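Local coordinates for putative glycosylhydrolase (Parabacteroides distasonis, PDB 3S5Q), which is a putative glycosyl hydrolase with a concanavalin A-like fold, probably acting on a sugar substrate that has not been established, at residues G86-I89 / P90-E94. Residues are numbered along the deposited sequence; the frame is centred on the assembly and turned at random.
Sequences GNWI and PSSIE
Trp88 O is the acceptor around which a type I beta turn over 88-91 closes, within the loop that joins the antiparallel neighbours 75-82 and 93-98. Ser91 N makes the turn's own bond to Trp88 O, with an N-H...O angle of 151°. Ser92 OG donates to the same Trp88 O over 2.6 Å. The two donors come from opposite faces of the carbonyl plane, neither along a lone pair. A chi1 of 65° sets the Ser92 hydroxyl between its own backbone N and carbonyl carbon and aims it back into the turn. One residue earlier, Ser91 OG donates to Asn87 O at 2.7 Å.

This hydrogen-bonded core is the tight part. Ser92 OG also lies in the plane of the Trp88 indole, at its edge, 3.6 Å from Trp88 CE3. Ile89 CG1 sits over the centre of one indole face, Trp54 meets the ring edge-to-face, and Ser92 and Trp88 both rest on Val79 and Cys82.

Glu94 makes a more open approach at the ring edge, its carboxylate turned 87° to the indole and Glu94 OE1 3.8 Å from Trp88 CH2. On the outer, more exposed side Asn87 and Pro90 cross at about a right angle, with Asn87 OD1 3.5 Å from Pro90 CG. Solvent enters beside Ile89: one water donates to Ile89 O and Ser92 OG, another to Ile89 O and Ser92 O.

Just before strand 93-98, Ser92 OG thus gives its proton to Trp88 O and takes one from water, satisfying a buried hydroxyl; the carboxylate at the indole rim is consistent with a weak attraction to the ring's electropositive edge.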
ATOM      1  N   GLY A  86      -1.333   8.765  15.111  1.00 26.90           N
ATOM      2  CA  GLY A  86      -2.449   9.698  15.341  1.00 26.96           C
ATOM      3  C   GLY A  86      -2.613  10.723  14.233  1.00 26.61           C
ATOM      4  O   GLY A  86      -3.711  10.984  13.728  1.00 27.70           O
ATOM      5  N   ASN A  87      -1.500  11.280  13.812  1.00 24.56           N
ATOM      6  CA  ASN A  87      -1.506  12.310  12.812  1.00 24.42           C
ATOM      7  C   ASN A  87      -0.818  11.757  11.574  1.00 23.24           C
ATOM      8  O   ASN A  87       0.142  12.334  11.121  1.00 23.24           O
ATOM      9  CB  ASN A  87      -0.771  13.537  13.407  1.00 24.74           C
ATOM     10  CG  ASN A  87      -0.820  14.748  12.524  1.00 25.23           C
ATOM     11  OD1 ASN A  87      -1.739  14.901  11.738  1.00 18.62           O
ATOM     12  ND2 ASN A  87       0.193  15.635  12.649  1.00 24.69           N
ATOM     13  N   TRP A  88      -1.297  10.629  11.030  1.00 22.88           N
ATOM     14  CA  TRP A  88      -0.528   9.889  10.021  1.00 23.80           C
ATOM     15  C   TRP A  88      -0.452  10.588   8.658  1.00 23.27           C
ATOM     16  O   TRP A  88       0.516  10.406   7.931  1.00 23.97           O
ATOM     17  CB  TRP A  88      -1.024   8.438   9.836  1.00 24.21           C
ATOM     18  CG  TRP A  88      -2.408   8.316   9.230  1.00 25.88           C
ATOM     19  CD1 TRP A  88      -3.587   8.365   9.894  1.00 29.57           C
ATOM     20  CD2 TRP A  88      -2.723   8.132   7.852  1.00 28.76           C
ATOM     21  NE1 TRP A  88      -4.641   8.226   9.009  1.00 32.94           N
ATOM     22  CE2 TRP A  88      -4.130   8.075   7.746  1.00 32.72           C
ATOM     23  CE3 TRP A  88      -1.955   8.015   6.692  1.00 27.96           C
ATOM     24  CZ2 TRP A  88      -4.784   7.904   6.519  1.00 32.33           C
ATOM     25  CZ3 TRP A  88      -2.594   7.842   5.479  1.00 28.20           C
ATOM     26  CH2 TRP A  88      -3.996   7.796   5.394  1.00 31.09           C
ATOM     27  N   ILE A  89      -1.436  11.408   8.324  1.00 23.26           N
ATOM     28  CA  ILE A  89      -1.494  11.925   6.955  1.00 22.66           C
ATOM     29  C   ILE A  89      -0.210  12.696   6.562  1.00 21.64           C
ATOM     30  O   ILE A  89       0.380  12.384   5.558  1.00 21.15           O
ATOM     31  CB  ILE A  89      -2.790  12.718   6.687  1.00 23.75           C
ATOM     32  CG1 ILE A  89      -3.976  11.737   6.612  1.00 24.82           C
ATOM     33  CG2 ILE A  89      -2.650  13.553   5.359  1.00 22.31           C
ATOM     34  CD1 ILE A  89      -5.378  12.409   6.791  1.00 27.62           C
ATOM     35  N   PRO A  90       0.207  13.696   7.348  1.00 22.24           N
ATOM     36  CA  PRO A  90       1.431  14.423   7.041  1.00 22.10           C
ATOM     37  C   PRO A  90       2.681  13.764   7.595  1.00 22.51           C
ATOM     38  O   PRO A  90       3.755  14.350   7.462  1.00 24.38           O
ATOM     39  CB  PRO A  90       1.215  15.747   7.765  1.00 23.55           C
ATOM     40  CG  PRO A  90       0.361  15.355   8.921  1.00 22.67           C
ATOM     41  CD  PRO A  90      -0.567  14.394   8.385  1.00 23.08           C
ATOM     42  N   SER A  91       2.548  12.586   8.199  1.00 21.36           N
ATOM     43  CA  SER A  91       3.641  11.964   8.904  1.00 21.67           C
ATOM     44  C   SER A  91       3.942  10.597   8.336  1.00 21.54           C
ATOM     45  O   SER A  91       4.421   9.728   9.064  1.00 20.43           O
ATOM     46  CB  SER A  91       3.296  11.802  10.389  1.00 21.99           C
ATOM     47  OG  SER A  91       2.715  12.969  10.931  1.00 22.86           O
ATOM     48  N   SER A  92       3.629  10.383   7.056  1.00 21.18           N
ATOM     49  CA  SER A  92       3.862   9.095   6.441  1.00 21.15           C
ATOM     50  C   SER A  92       3.860   9.210   4.929  1.00 21.38           C
ATOM     51  O   SER A  92       3.571  10.286   4.363  1.00 21.20           O
ATOM     52  CB  SER A  92       2.792   8.103   6.910  1.00 21.66           C
ATOM     53  OG  SER A  92       1.549   8.529   6.422  1.00 22.22           O
ATOM     54  N   ILE A  93       4.201   8.093   4.291  1.00 20.47           N
ATOM     55  CA  ILE A  93       4.102   7.953   2.856  1.00 20.34           C
ATOM     56  C   ILE A  93       3.066   6.836   2.523  1.00 19.57           C
ATOM     57  O   ILE A  93       3.168   5.690   2.988  1.00 19.98           O
ATOM     58  CB  ILE A  93       5.454   7.665   2.213  1.00 20.32           C
ATOM     59  CG1 ILE A  93       6.456   8.782   2.614  1.00 20.25           C
ATOM     60  CG2 ILE A  93       5.240   7.544   0.679  1.00 21.51           C
ATOM     61  CD1 ILE A  93       7.857   8.593   2.079  1.00 21.15           C
ATOM     62  N   GLU A  94       2.058   7.215   1.757  1.00 19.34           N
ATOM     63  CA  GLU A  94       1.038   6.260   1.362  1.00 19.80           C
ATOM     64  C   GLU A  94       1.164   5.803  -0.090  1.00 19.38           C
ATOM     65  O   GLU A  94       1.354   6.620  -1.000  1.00 19.23           O
ATOM     66  CB  GLU A  94      -0.354   6.783   1.604  1.00 20.21           C
ATOM     67  CG  GLU A  94      -1.390   5.649   1.490  1.00 23.07           C
ATOM     68  CD  GLU A  94      -2.802   6.012   1.862  1.00 25.48           C
ATOM     69  OE1 GLU A  94      -3.160   7.194   1.737  1.00 26.89           O
ATOM     70  OE2 GLU A  94      -3.559   5.075   2.258  1.00 27.83           O
TER
HETATM   71  O   HOH W   1       0.013   9.967   4.289  1.00 22.51           O
HETATM   72  O   HOH W   2       2.813  12.860   4.069  1.00 22.86           O